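Local coordinates for protein N2152 (Neocallimastix frontalis, PDB 5U22) that hydrolyses glycosidic bonds as a family 39 glycoside hydrolase of an anaerobic rumen fungus, probably acting on several rare arabinosyl substrates, at residues I85-R90 with A97-E102; G276-W281 with G290-S295; Q340-I345 with N360-L365; N389-K394 with V405-T410. All blocks are in the same frame, centred on the assembly; numbering follows the deposited sequence.

Contact 1 (I85-R90 with A97-E102); sequences IKVAQR and ARVTIE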
loop_
_atom_site.group_PDB
_atom_site.type_symbol
_atom_site.label_atom_id
_atom_site.label_comp_id
_atom_site.label_asym_id
_atom_site.label_seq_id
_atom_site.Cartn_x
_atom_site.Cartn_y
_atom_site.Cartn_z
ATOM N N ILE A 85 -17.611 7.138 5.506
ATOM C CA ILE A 85 -17.744 8.147 6.553
ATOM C C ILE A 85 -17.613 7.502 7.928
ATOM O O ILE A 85 -16.947 8.047 8.820
ATOM C CB ILE A 85 -19.064 8.926 6.398
ATOM C CG1 ILE A 85 -18.991 9.800 5.141
ATOM C CG2 ILE A 85 -19.305 9.791 7.633
ATOM C CD1 ILE A 85 -20.234 10.612 4.864
ATOM N N LYS A 86 -18.230 6.330 8.117
ATOM C CA LYS A 86 -18.044 5.582 9.356
ATOM C C LYS A 86 -16.599 5.131 9.521
ATOM O O LYS A 86 -16.067 5.127 10.637
ATOM C CB LYS A 86 -18.979 4.369 9.406
ATOM C CG LYS A 86 -20.480 4.689 9.415
ATOM C CD LYS A 86 -20.805 5.965 10.207
ATOM C CE LYS A 86 -20.722 5.775 11.718
ATOM N NZ LYS A 86 -20.180 6.995 12.402
ATOM N N VAL A 87 -15.945 4.735 8.427
ATOM C CA VAL A 87 -14.560 4.278 8.535
ATOM C C VAL A 87 -13.648 5.444 8.891
ATOM O O VAL A 87 -12.765 5.325 9.756
ATOM C CB VAL A 87 -14.126 3.590 7.228
ATOM C CG1 VAL A 87 -12.623 3.321 7.229
ATOM C CG2 VAL A 87 -14.897 2.292 7.043
ATOM N N ALA A 88 -13.856 6.597 8.237
ATOM C CA ALA A 88 -13.083 7.791 8.563
ATOM C C ALA A 88 -13.248 8.176 10.028
ATOM O O ALA A 88 -12.291 8.633 10.665
ATOM C CB ALA A 88 -13.495 8.950 7.653
ATOM N N GLN A 89 -14.442 7.982 10.594
ATOM C CA GLN A 89 -14.599 8.286 12.016
ATOM C C GLN A 89 -13.777 7.339 12.882
ATOM O O GLN A 89 -13.149 7.770 13.857
ATOM C CB GLN A 89 -16.070 8.236 12.424
ATOM C CG GLN A 89 -16.300 8.541 13.906
ATOM C CD GLN A 89 -15.840 9.940 14.336
ATOM O OE1 GLN A 89 -16.169 10.945 13.701
ATOM N NE2 GLN A 89 -15.086 10.004 15.434
ATOM N N ARG A 90 -13.772 6.044 12.553
ATOM C CA ARG A 90 -12.926 5.125 13.306
ATOM C C ARG A 90 -11.466 5.543 13.225
ATOM O O ARG A 90 -10.741 5.488 14.225
ATOM C CB ARG A 90 -13.090 3.688 12.798
ATOM C CG ARG A 90 -14.520 3.165 12.839
ATOM C CD ARG A 90 -14.548 1.642 12.723
ATOM N NE ARG A 90 -14.066 1.020 13.954
ATOM C CZ ARG A 90 -13.834 -0.282 14.102
ATOM N NH1 ARG A 90 -14.031 -1.122 13.089
ATOM N NH2 ARG A 90 -13.401 -0.745 15.268
ATOM N N ALA A 97 -3.750 8.867 9.963
ATOM C CA ALA A 97 -4.325 8.006 8.928
ATOM C C ALA A 97 -5.393 8.728 8.107
ATOM O O ALA A 97 -6.056 9.653 8.591
ATOM C CB ALA A 97 -4.924 6.755 9.572
ATOM N N ARG A 98 -5.562 8.289 6.853
ATOM C CA ARG A 98 -6.592 8.802 5.951
ATOM C C ARG A 98 -7.276 7.644 5.247
ATOM O O ARG A 98 -6.849 6.493 5.341
ATOM C CB ARG A 98 -6.030 9.761 4.884
ATOM C CG ARG A 98 -5.797 11.170 5.384
ATOM C CD ARG A 98 -4.356 11.371 5.731
ATOM N NE ARG A 98 -3.492 11.323 4.558
ATOM C CZ ARG A 98 -2.434 10.526 4.442
ATOM N NH1 ARG A 98 -2.106 9.694 5.435
ATOM N NH2 ARG A 98 -1.690 10.572 3.342
ATOM N N VAL A 99 -8.347 7.946 4.522
ATOM C CA VAL A 99 -9.078 6.895 3.820
ATOM C C VAL A 99 -9.555 7.414 2.467
ATOM O O VAL A 99 -10.079 8.531 2.361
ATOM C CB VAL A 99 -10.247 6.347 4.663
ATOM C CG1 VAL A 99 -11.224 7.463 5.079
ATOM C CG2 VAL A 99 -10.951 5.239 3.909
ATOM N N THR A 100 -9.352 6.601 1.435
ATOM C CA THR A 100 -9.760 6.921 0.072
ATOM C C THR A 100 -11.258 6.678 -0.088
ATOM O O THR A 100 -11.771 5.636 0.331
ATOM C CB THR A 100 -8.988 6.039 -0.912
ATOM O OG1 THR A 100 -7.578 6.263 -0.769
ATOM C CG2 THR A 100 -9.416 6.303 -2.355
ATOM N N ILE A 101 -11.954 7.627 -0.717
ATOM C CA ILE A 101 -13.374 7.481 -1.042
ATOM C C ILE A 101 -13.520 6.847 -2.423
ATOM O O ILE A 101 -13.286 7.504 -3.439
ATOM C CB ILE A 101 -14.090 8.831 -1.007
ATOM C CG1 ILE A 101 -13.993 9.438 0.389
ATOM C CG2 ILE A 101 -15.544 8.658 -1.444
ATOM C CD1 ILE A 101 -14.305 10.923 0.447
ATOM N N GLU A 102 -13.986 5.601 -2.472
ATOM C CA GLU A 102 -14.199 4.902 -3.750
ATOM C C GLU A 102 -15.636 5.149 -4.207
ATOM O O GLU A 102 -16.567 4.444 -3.818
ATOM C CB GLU A 102 -13.911 3.413 -3.601
ATOM C CG GLU A 102 -13.910 2.638 -4.940
ATOM C CD GLU A 102 -13.990 1.123 -4.747
ATOM O OE1 GLU A 102 -14.356 0.682 -3.637
ATOM O OE2 GLU A 102 -13.694 0.377 -5.706
#
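Val99 lays its two methyl groups over consecutive residues of the helix, one on Ala88 and the other on Val87. Val99 CG1 does the closer work, lying 3.7 Å from Ala88 CB. Val99 CG1 is also 4.0 Å from Ala88 CA, so it rests on the helix backbone as well as on the small side chain. CG2, the branch anti to the Val99 backbone N, meets the neighbouring residue, Val87 CG1, at 4.2 Å, a looser touch made as the two valines cross obliquely. Val87 offers that methyl because its own CG1 is anti to the backbone N (chi1 170°). The small size of Ala88 lets strand and helix come close, with Ala88 CA and Val99 CA 6.3 Å apart.

All three residues are buried, and their contact is purely apolar. The polar backbone is served elsewhere: Val99 bonds to Asn138 and Tyr140 at strand 139-143, while at strand 66-70 Arg98 bonds to Asn65 and Met67, and Thr100 to Met67. Ala88 O receives the side-chain amide of Asn138, a further tie between helix 84-91 and the start of strand 139-143. A short helix packed by alanine and valine on the strand that follows it is the returning half of a beta-alpha-beta crossover, here strand 66-70, helix 84-91 and strand 98-102, the repeating unit of the TIM barrel.

Contact 2 (G276-W281 with G290-S295); sequences GMITWW and GSLLAS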
loop_
_atom_site.group_PDB
_atom_site.type_symbol
_atom_site.label_atom_id
_atom_site.label_comp_id
_atom_site.label_asym_id
_atom_site.label_seq_id
_atom_site.Cartn_x
_atom_site.Cartn_y
_atom_site.Cartn_z
ATOM N N GLY A 276 -0.139 2.881 -0.629
ATOM C CA GLY A 276 -0.486 1.611 -1.235
ATOM C C GLY A 276 -1.473 0.871 -0.357
ATOM O O GLY A 276 -1.347 0.915 0.870
ATOM N N MET A 277 -2.466 0.212 -0.954
ATOM C CA MET A 277 -3.474 -0.534 -0.210
ATOM C C MET A 277 -3.501 -1.981 -0.673
ATOM O O MET A 277 -3.543 -2.251 -1.874
ATOM C CB MET A 277 -4.871 0.071 -0.389
ATOM C CG MET A 277 -5.178 1.237 0.522
ATOM S SD MET A 277 -5.429 2.802 -0.323
ATOM C CE MET A 277 -3.780 3.061 -0.833
ATOM N N ILE A 278 -3.539 -2.905 0.289
ATOM C CA ILE A 278 -3.693 -4.310 -0.033
ATOM C C ILE A 278 -5.063 -4.558 -0.677
ATOM O O ILE A 278 -6.046 -3.857 -0.398
ATOM C CB ILE A 278 -3.497 -5.145 1.244
ATOM C CG1 ILE A 278 -2.092 -4.897 1.802
ATOM C CG2 ILE A 278 -3.686 -6.644 0.985
ATOM C CD1 ILE A 278 -1.915 -5.451 3.192
ATOM N N THR A 279 -5.116 -5.551 -1.568
ATOM C CA THR A 279 -6.360 -5.973 -2.197
ATOM C C THR A 279 -7.390 -6.432 -1.170
ATOM O O THR A 279 -7.106 -6.618 0.020
ATOM C CB THR A 279 -6.113 -7.130 -3.175
ATOM O OG1 THR A 279 -5.253 -8.108 -2.558
ATOM C CG2 THR A 279 -5.494 -6.623 -4.469
ATOM N N TRP A 280 -8.618 -6.614 -1.668
ATOM C CA TRP A 280 -9.706 -7.294 -0.953
ATOM C C TRP A 280 -10.196 -8.398 -1.880
ATOM O O TRP A 280 -11.238 -8.262 -2.532
ATOM C CB TRP A 280 -10.815 -6.326 -0.590
ATOM C CG TRP A 280 -11.971 -6.964 0.140
ATOM C CD1 TRP A 280 -11.910 -7.891 1.144
ATOM C CD2 TRP A 280 -13.359 -6.714 -0.095
ATOM N NE1 TRP A 280 -13.176 -8.213 1.565
ATOM C CE2 TRP A 280 -14.085 -7.515 0.809
ATOM C CE3 TRP A 280 -14.058 -5.885 -0.983
ATOM C CZ2 TRP A 280 -15.478 -7.511 0.851
ATOM C CZ3 TRP A 280 -15.436 -5.875 -0.935
ATOM C CH2 TRP A 280 -16.134 -6.682 -0.025
ATOM N N TRP A 281 -9.434 -9.488 -1.962
ATOM C CA TRP A 281 -9.846 -10.581 -2.836
ATOM C C TRP A 281 -10.919 -11.467 -2.220
ATOM O O TRP A 281 -11.653 -12.123 -2.964
ATOM C CB TRP A 281 -8.653 -11.462 -3.221
ATOM C CG TRP A 281 -7.853 -10.936 -4.363
ATOM C CD1 TRP A 281 -6.536 -10.583 -4.343
ATOM C CD2 TRP A 281 -8.314 -10.698 -5.694
ATOM N NE1 TRP A 281 -6.144 -10.152 -5.586
ATOM C CE2 TRP A 281 -7.219 -10.215 -6.434
ATOM C CE3 TRP A 281 -9.543 -10.870 -6.342
ATOM C CZ2 TRP A 281 -7.317 -9.882 -7.780
ATOM C CZ3 TRP A 281 -9.637 -10.544 -7.674
ATOM C CH2 TRP A 281 -8.531 -10.055 -8.383
ATOM N N GLY A 290 -6.504 -6.416 5.028
ATOM C CA GLY A 290 -5.755 -6.910 3.889
ATOM C C GLY A 290 -5.247 -8.317 4.137
ATOM O O GLY A 290 -4.100 -8.641 3.817
ATOM N N SER A 291 -6.114 -9.161 4.701
ATOM C CA SER A 291 -5.756 -10.512 5.132
ATOM C C SER A 291 -4.580 -10.494 6.099
ATOM O O SER A 291 -3.807 -11.448 6.181
ATOM C CB SER A 291 -5.469 -11.427 3.934
ATOM O OG SER A 291 -6.649 -11.624 3.168
ATOM N N LEU A 292 -4.422 -9.398 6.836
ATOM C CA LEU A 292 -3.455 -9.394 7.923
ATOM C C LEU A 292 -3.991 -10.106 9.148
ATOM O O LEU A 292 -3.197 -10.563 9.984
ATOM C CB LEU A 292 -3.055 -7.964 8.302
ATOM C CG LEU A 292 -1.943 -7.290 7.488
ATOM C CD1 LEU A 292 -1.968 -7.685 6.035
ATOM C CD2 LEU A 292 -1.967 -5.765 7.656
ATOM N N LEU A 293 -5.312 -10.194 9.270
ATOM C CA LEU A 293 -5.960 -10.965 10.316
ATOM C C LEU A 293 -6.373 -12.318 9.758
ATOM O O LEU A 293 -6.846 -12.422 8.617
ATOM C CB LEU A 293 -7.192 -10.237 10.860
ATOM C CG LEU A 293 -6.972 -8.827 11.401
ATOM C CD1 LEU A 293 -8.290 -8.255 11.937
ATOM C CD2 LEU A 293 -5.911 -8.840 12.493
ATOM N N ALA A 294 -6.169 -13.359 10.566
ATOM C CA ALA A 294 -6.506 -14.717 10.181
ATOM C C ALA A 294 -7.996 -14.979 10.306
ATOM O O ALA A 294 -8.523 -15.881 9.640
ATOM C CB ALA A 294 -5.725 -15.703 11.055
ATOM N N SER A 295 -8.662 -14.219 11.171
ATOM C CA SER A 295 -10.101 -14.253 11.354
ATOM C C SER A 295 -10.532 -12.828 11.635
ATOM O O SER A 295 -9.711 -11.906 11.620
ATOM C CB SER A 295 -10.493 -15.188 12.499
ATOM O OG SER A 295 -10.105 -14.622 13.733
#
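With CG2 of Ile278 anti to its backbone N and CG1 anti to the carbonyl carbon (chi1 -60°), the side chain splits into two arms that both reach 290-295. The short arm, Ile278 CG2, sits 3.5 Å from Gly290 O; the long arm continues nearly straight and brings Ile278 CD1 to 3.6 Å from Leu292 CD1, methyl against methyl.

Gly290 is fitted closely beneath this fork, its CA 3.9 Å from Ile278 CB. A side chain there would collide with Ile278 CB, and the backbone, at phi 94°, independently calls for glycine. Tyr306 of helix 301-310 touches both Ile278 and Leu292. Cut back to alanine, Ile278 would probably leave the Leu292 methyl without its mate and open a gap above Gly290.

Just beyond the strand the chemistry changes. Glu255 accepts a bond from the backbone N of Trp281 and is hydrogen-bonded to the hydroxyls of Thr279 and Ser291, bridging the two segments, and a molecule probably taken up from the crystallisation liquor, hydrogen-bonded to Trp280 O, lies near Thr279, at the strand end where TIM barrels carry their active sites. Direct contact between the segments thus depends on apolar fit, while a shared carboxylate supplies the polar link.

Contact 3 (Q340-I345 with N360-L365); sequences QYVSFI and NLPSFL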
loop_
_atom_site.group_PDB
_atom_site.type_symbol
_atom_site.label_atom_id
_atom_site.label_comp_id
_atom_site.label_asym_id
_atom_site.label_seq_id
_atom_site.Cartn_x
_atom_site.Cartn_y
_atom_site.Cartn_z
ATOM N N GLN A 340 18.158 5.577 17.832
ATOM C CA GLN A 340 19.436 4.878 17.701
ATOM C C GLN A 340 19.244 3.407 17.320
ATOM O O GLN A 340 19.702 2.493 18.005
ATOM C CB GLN A 340 20.278 5.042 18.969
ATOM C CG GLN A 340 20.657 6.519 19.184
ATOM C CD GLN A 340 21.734 6.730 20.229
ATOM O OE1 GLN A 340 22.747 7.393 19.971
ATOM N NE2 GLN A 340 21.516 6.186 21.416
ATOM N N TYR A 341 18.591 3.197 16.174
ATOM C CA TYR A 341 18.480 1.852 15.628
ATOM C C TYR A 341 18.425 1.906 14.110
ATOM O O TYR A 341 18.162 2.951 13.509
ATOM C CB TYR A 341 17.258 1.100 16.180
ATOM C CG TYR A 341 15.915 1.526 15.606
ATOM C CD1 TYR A 341 15.192 2.555 16.182
ATOM C CD2 TYR A 341 15.360 0.866 14.509
ATOM C CE1 TYR A 341 13.963 2.937 15.674
ATOM C CE2 TYR A 341 14.128 1.250 13.981
ATOM C CZ TYR A 341 13.434 2.285 14.572
ATOM O OH TYR A 341 12.207 2.668 14.054
ATOM N N VAL A 342 18.716 0.754 13.508
ATOM C CA VAL A 342 18.476 0.467 12.100
ATOM C C VAL A 342 17.541 -0.738 12.026
ATOM O O VAL A 342 17.707 -1.708 12.775
ATOM C CB VAL A 342 19.789 0.159 11.354
ATOM C CG1 VAL A 342 19.517 -0.163 9.880
ATOM C CG2 VAL A 342 20.779 1.298 11.526
ATOM N N SER A 343 16.577 -0.691 11.114
ATOM C CA SER A 343 15.649 -1.800 10.925
ATOM C C SER A 343 15.585 -2.156 9.447
ATOM O O SER A 343 15.427 -1.276 8.603
ATOM C CB SER A 343 14.251 -1.449 11.433
ATOM O OG SER A 343 13.360 -2.544 11.239
ATOM N N PHE A 344 15.670 -3.447 9.147
ATOM C CA PHE A 344 15.624 -3.958 7.779
ATOM C C PHE A 344 14.626 -5.105 7.756
ATOM O O PHE A 344 14.832 -6.111 8.445
ATOM C CB PHE A 344 17.012 -4.434 7.331
ATOM C CG PHE A 344 17.051 -4.973 5.922
ATOM C CD1 PHE A 344 16.144 -4.525 4.969
ATOM C CD2 PHE A 344 17.996 -5.916 5.548
ATOM C CE1 PHE A 344 16.170 -5.021 3.670
ATOM C CE2 PHE A 344 18.034 -6.408 4.240
ATOM C CZ PHE A 344 17.114 -5.952 3.309
ATOM N N ILE A 345 13.533 -4.949 7.004
ATOM C CA ILE A 345 12.537 -6.010 6.855
ATOM C C ILE A 345 12.531 -6.475 5.410
ATOM O O ILE A 345 12.639 -5.659 4.486
ATOM C CB ILE A 345 11.128 -5.561 7.301
ATOM C CG1 ILE A 345 10.606 -4.408 6.435
ATOM C CG2 ILE A 345 11.149 -5.125 8.750
ATOM C CD1 ILE A 345 9.209 -3.923 6.867
ATOM N N ASN A 360 27.959 1.796 5.322
ATOM C CA ASN A 360 27.817 3.131 5.905
ATOM C C ASN A 360 26.953 3.107 7.162
ATOM O O ASN A 360 26.103 3.976 7.376
ATOM C CB ASN A 360 27.266 4.110 4.877
ATOM C CG ASN A 360 28.200 4.289 3.709
ATOM O OD1 ASN A 360 29.397 4.474 3.898
ATOM N ND2 ASN A 360 27.672 4.198 2.496
ATOM N N LEU A 361 27.179 2.108 8.010
ATOM C CA LEU A 361 26.435 1.978 9.256
ATOM C C LEU A 361 26.528 3.266 10.067
ATOM O O LEU A 361 27.557 3.955 10.038
ATOM C CB LEU A 361 26.958 0.795 10.079
ATOM C CG LEU A 361 26.408 -0.576 9.694
ATOM C CD1 LEU A 361 27.190 -1.678 10.383
ATOM C CD2 LEU A 361 24.919 -0.698 10.031
ATOM N N PRO A 362 25.466 3.631 10.779
ATOM C CA PRO A 362 25.503 4.850 11.591
ATOM C C PRO A 362 26.667 4.852 12.569
ATOM O O PRO A 362 26.967 3.850 13.224
ATOM C CB PRO A 362 24.164 4.817 12.325
ATOM C CG PRO A 362 23.266 4.051 11.418
ATOM C CD PRO A 362 24.144 2.978 10.820
ATOM N N SER A 363 27.311 6.009 12.668
ATOM C CA SER A 363 28.389 6.173 13.623
ATOM C C SER A 363 27.895 6.061 15.051
ATOM O O SER A 363 28.703 5.776 15.946
ATOM C CB SER A 363 29.082 7.511 13.394
ATOM O OG SER A 363 28.166 8.573 13.561
ATOM N N PHE A 364 26.584 6.248 15.294
ATOM C CA PHE A 364 26.109 6.100 16.666
ATOM C C PHE A 364 26.264 4.671 17.173
ATOM O O PHE A 364 26.239 4.455 18.386
ATOM C CB PHE A 364 24.653 6.609 16.834
ATOM C CG PHE A 364 23.590 5.834 16.081
ATOM C CD1 PHE A 364 23.233 4.532 16.441
ATOM C CD2 PHE A 364 22.861 6.461 15.079
ATOM C CE1 PHE A 364 22.233 3.850 15.754
ATOM C CE2 PHE A 364 21.853 5.792 14.396
ATOM C CZ PHE A 364 21.543 4.490 14.724
ATOM N N LEU A 365 26.451 3.700 16.278
ATOM C CA LEU A 365 26.703 2.331 16.707
ATOM C C LEU A 365 28.138 2.116 17.172
ATOM O O LEU A 365 28.421 1.076 17.773
ATOM C CB LEU A 365 26.383 1.355 15.572
ATOM C CG LEU A 365 24.928 1.314 15.093
ATOM C CD1 LEU A 365 24.776 0.478 13.819
ATOM C CD2 LEU A 365 24.020 0.768 16.180
#
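The Phe364 ring is sandwiched between Gln340 on one face and Pro362 on the other, while the Tyr341 ring meets Ser343 CB at its edge, in plane. Gln340 CA lies 3.9 Å from the centroid of the Phe364 ring and 25° off the normal, a CH-pi contact displaced toward the rim. On the opposite face Pro362 CB stands 3.2 Å above the Phe364 plane, so the proline backs the ring. Phe364 CG lies between its backbone N and carbonyl carbon, a rotation that turns the ring toward Gln340. The amide of Gln340 is tilted 38° from the ring, and the two side chains run past each other in opposite directions until Gln340 OE1 comes to 3.8 Å from Phe364 CB. Phe364 CE1 reaches Gln340 C at 3.4 Å and Phe364 CZ reaches Tyr341 N at 3.5 Å, so the ring leans largely on main chain.

Gln340 and Tyr341 both face Asp336 in a G1 beta bulge, and Gln340 takes the positive phi (62°) usual for the glycine of this motif. The bulge lies where strands 330-336 and 341-347 of the beta-sandwich domain join in a hairpin. Without the Phe364 ring, as with a serine in its place, Gln340 CA is likely to lose its aromatic cover and Pro362 to face a gap.

Val342 turns CG2 onto the proline ring, 3.7 Å from Pro362 CG; Val335 touches both. Tyr341 points away, stacks on Tyr419, and hydrogen-bonds through its hydroxyl to Thr313. A backbone bond from Leu365 N to Pro362 O closes the short 3-10 turn that presents Phe364.

Contact 4 (N389-K394 with V405-T410); sequences NTIFEK and VDLSGT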
loop_
_atom_site.group_PDB
_atom_site.type_symbol
_atom_site.label_atom_id
_atom_site.label_comp_id
_atom_site.label_asym_id
_atom_site.label_seq_id
_atom_site.Cartn_x
_atom_site.Cartn_y
_atom_site.Cartn_z
ATOM N N ASN A 389 9.536 -15.196 15.842
ATOM C CA ASN A 389 10.529 -15.962 16.576
ATOM C C ASN A 389 11.886 -15.307 16.385
ATOM O O ASN A 389 12.202 -14.825 15.296
ATOM C CB ASN A 389 10.576 -17.410 16.083
ATOM C CG ASN A 389 9.193 -17.978 15.835
ATOM O OD1 ASN A 389 8.794 -18.213 14.691
ATOM N ND2 ASN A 389 8.445 -18.179 16.907
ATOM N N THR A 390 12.691 -15.295 17.438
ATOM C CA THR A 390 14.043 -14.778 17.330
ATOM C C THR A 390 14.958 -15.895 16.830
ATOM O O THR A 390 15.135 -16.909 17.509
ATOM C CB THR A 390 14.508 -14.221 18.670
ATOM O OG1 THR A 390 13.617 -13.171 19.054
ATOM C CG2 THR A 390 15.914 -13.637 18.535
ATOM N N ILE A 391 15.509 -15.721 15.628
ATOM C CA ILE A 391 16.453 -16.698 15.083
ATOM C C ILE A 391 17.749 -16.690 15.886
ATOM O O ILE A 391 18.214 -17.732 16.360
ATOM C CB ILE A 391 16.723 -16.408 13.596
ATOM C CG1 ILE A 391 15.409 -16.356 12.811
ATOM C CG2 ILE A 391 17.674 -17.448 13.017
ATOM C CD1 ILE A 391 15.612 -16.071 11.333
ATOM N N PHE A 392 18.357 -15.518 16.035
ATOM C CA PHE A 392 19.539 -15.351 16.867
ATOM C C PHE A 392 19.701 -13.870 17.177
ATOM O O PHE A 392 19.092 -13.009 16.534
ATOM C CB PHE A 392 20.806 -15.924 16.210
ATOM C CG PHE A 392 21.273 -15.180 14.971
ATOM C CD1 PHE A 392 22.118 -14.084 15.077
ATOM C CD2 PHE A 392 20.935 -15.630 13.714
ATOM C CE1 PHE A 392 22.570 -13.418 13.950
ATOM C CE2 PHE A 392 21.378 -14.970 12.580
ATOM C CZ PHE A 392 22.195 -13.862 12.693
ATOM N N GLU A 393 20.533 -13.592 18.177
ATOM C CA GLU A 393 20.783 -12.233 18.644
ATOM C C GLU A 393 22.205 -12.176 19.182
ATOM O O GLU A 393 22.537 -12.930 20.096
ATOM C CB GLU A 393 19.764 -11.869 19.728
ATOM C CG GLU A 393 19.907 -10.505 20.313
ATOM C CD GLU A 393 18.695 -10.103 21.134
ATOM O OE1 GLU A 393 17.836 -10.977 21.413
ATOM O OE2 GLU A 393 18.598 -8.910 21.481
ATOM N N LYS A 394 23.050 -11.313 18.615
ATOM C CA LYS A 394 24.430 -11.217 19.077
ATOM C C LYS A 394 25.024 -9.896 18.611
ATOM O O LYS A 394 24.437 -9.175 17.798
ATOM C CB LYS A 394 25.276 -12.399 18.585
ATOM C CG LYS A 394 25.520 -12.400 17.089
ATOM C CD LYS A 394 26.389 -13.574 16.679
ATOM C CE LYS A 394 26.628 -13.576 15.171
ATOM N NZ LYS A 394 27.272 -14.833 14.708
ATOM N N VAL A 405 25.237 -9.884 7.618
ATOM C CA VAL A 405 24.428 -10.721 8.501
ATOM C C VAL A 405 23.883 -11.876 7.665
ATOM O O VAL A 405 23.173 -11.648 6.676
ATOM C CB VAL A 405 23.297 -9.903 9.151
ATOM C CG1 VAL A 405 22.394 -10.788 10.001
ATOM C CG2 VAL A 405 23.873 -8.776 10.007
ATOM N N ASP A 406 24.235 -13.112 8.035
ATOM C CA ASP A 406 23.815 -14.301 7.294
ATOM C C ASP A 406 22.614 -14.974 7.951
ATOM O O ASP A 406 22.575 -15.138 9.173
ATOM C CB ASP A 406 24.941 -15.335 7.205
ATOM C CG ASP A 406 26.208 -14.779 6.606
ATOM O OD1 ASP A 406 26.123 -13.997 5.649
ATOM O OD2 ASP A 406 27.297 -15.129 7.101
ATOM N N LEU A 407 21.651 -15.395 7.127
ATOM C CA LEU A 407 20.524 -16.211 7.568
ATOM C C LEU A 407 20.519 -17.511 6.781
ATOM O O LEU A 407 20.546 -17.485 5.547
ATOM C CB LEU A 407 19.185 -15.502 7.371
ATOM C CG LEU A 407 18.788 -14.353 8.294
ATOM C CD1 LEU A 407 19.650 -13.128 8.040
ATOM C CD2 LEU A 407 17.312 -14.034 8.053
ATOM N N SER A 408 20.459 -18.638 7.491
ATOM C CA SER A 408 20.402 -19.955 6.871
ATOM C C SER A 408 18.972 -20.484 6.835
ATOM O O SER A 408 18.108 -20.070 7.612
ATOM C CB SER A 408 21.295 -20.945 7.625
ATOM O OG SER A 408 22.643 -20.761 7.255
ATOM N N GLY A 409 18.731 -21.402 5.898
ATOM C CA GLY A 409 17.460 -22.094 5.798
ATOM C C GLY A 409 16.264 -21.174 5.667
ATOM O O GLY A 409 15.286 -21.322 6.403
ATOM N N THR A 410 16.336 -20.212 4.747
ATOM C CA THR A 410 15.261 -19.259 4.532
ATOM C C THR A 410 14.278 -19.794 3.502
ATOM O O THR A 410 14.602 -20.660 2.687
ATOM C CB THR A 410 15.810 -17.912 4.068
ATOM O OG1 THR A 410 16.682 -18.118 2.947
ATOM C CG2 THR A 410 16.584 -17.231 5.201
#
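Phe392 leaves its strand at CB toward 405-410, with CG set between the backbone N and the carbonyl carbon (chi1 67°), a rotation that sends the ring across the space between the two strands. Its contacts lie at the far end. Phe392 CE2 meets Asp406 O at 3.6 Å, and the oxygen lies near the ring plane, at the edge, where the slightly positive ring hydrogens are directed; the approach is thus consistent with a weak electrostatic attraction. Phe392 CZ also meets Asp406 O (3.8 Å) and, obliquely to the ring, Val405 CG1 (4.1 Å). The ring end therefore rests partly on backbone and partly on hydrocarbon.

Ile391, the residue before, adds a second, lighter touch: its chain runs out fully extended and ends with CD1 at 4.2 Å from Leu407 CD2. Successive residues of a regular strand would point to opposite sides, yet both Ile391 and Phe392 are directed at the other segment. The reason is a classic beta bulge, in which the pair faces the single residue Val373.

The short strand axes pass 9.3 Å apart at 144°, the separation of layers in contact through side chains rather than of strands bonded edge to edge. Strand 389-397 pairs instead with 368-376, and strand 403-408 with 353-359. Val373, on 368-376, touches Phe392, Val405 and Leu407 together, while Val405 also meets Ile418 and Leu407 packs on Tyr416, so the contact lies toward one margin of the beta-sandwich interior, between the layer of 389-397, 368-376 and 415-422 and the facing strands 403-408 and 353-359.

In the fold
Contacts 1 and 2 belong to the TIM barrel and are wholly buried; contacts 3 and 4 belong to the beta sandwich and are only partly so. The first two reach the same parallel sheet and touch, Thr100 OG1 lying 4.1 Å from Met277 SD, although contact 1 packs a helix on the barrel exterior and contact 2 a loop near the ligand-bearing end. The other pair shares the mixed sheet, and a bulge interrupts the strand at each: a G1 bulge lies under the ring in contact 3, and a classic bulge turns two successive residues to the same side in contact 4. Aliphatic methyls carry the barrel contacts, whereas phenylalanine rings resting on backbone atoms dominate nearer the surface.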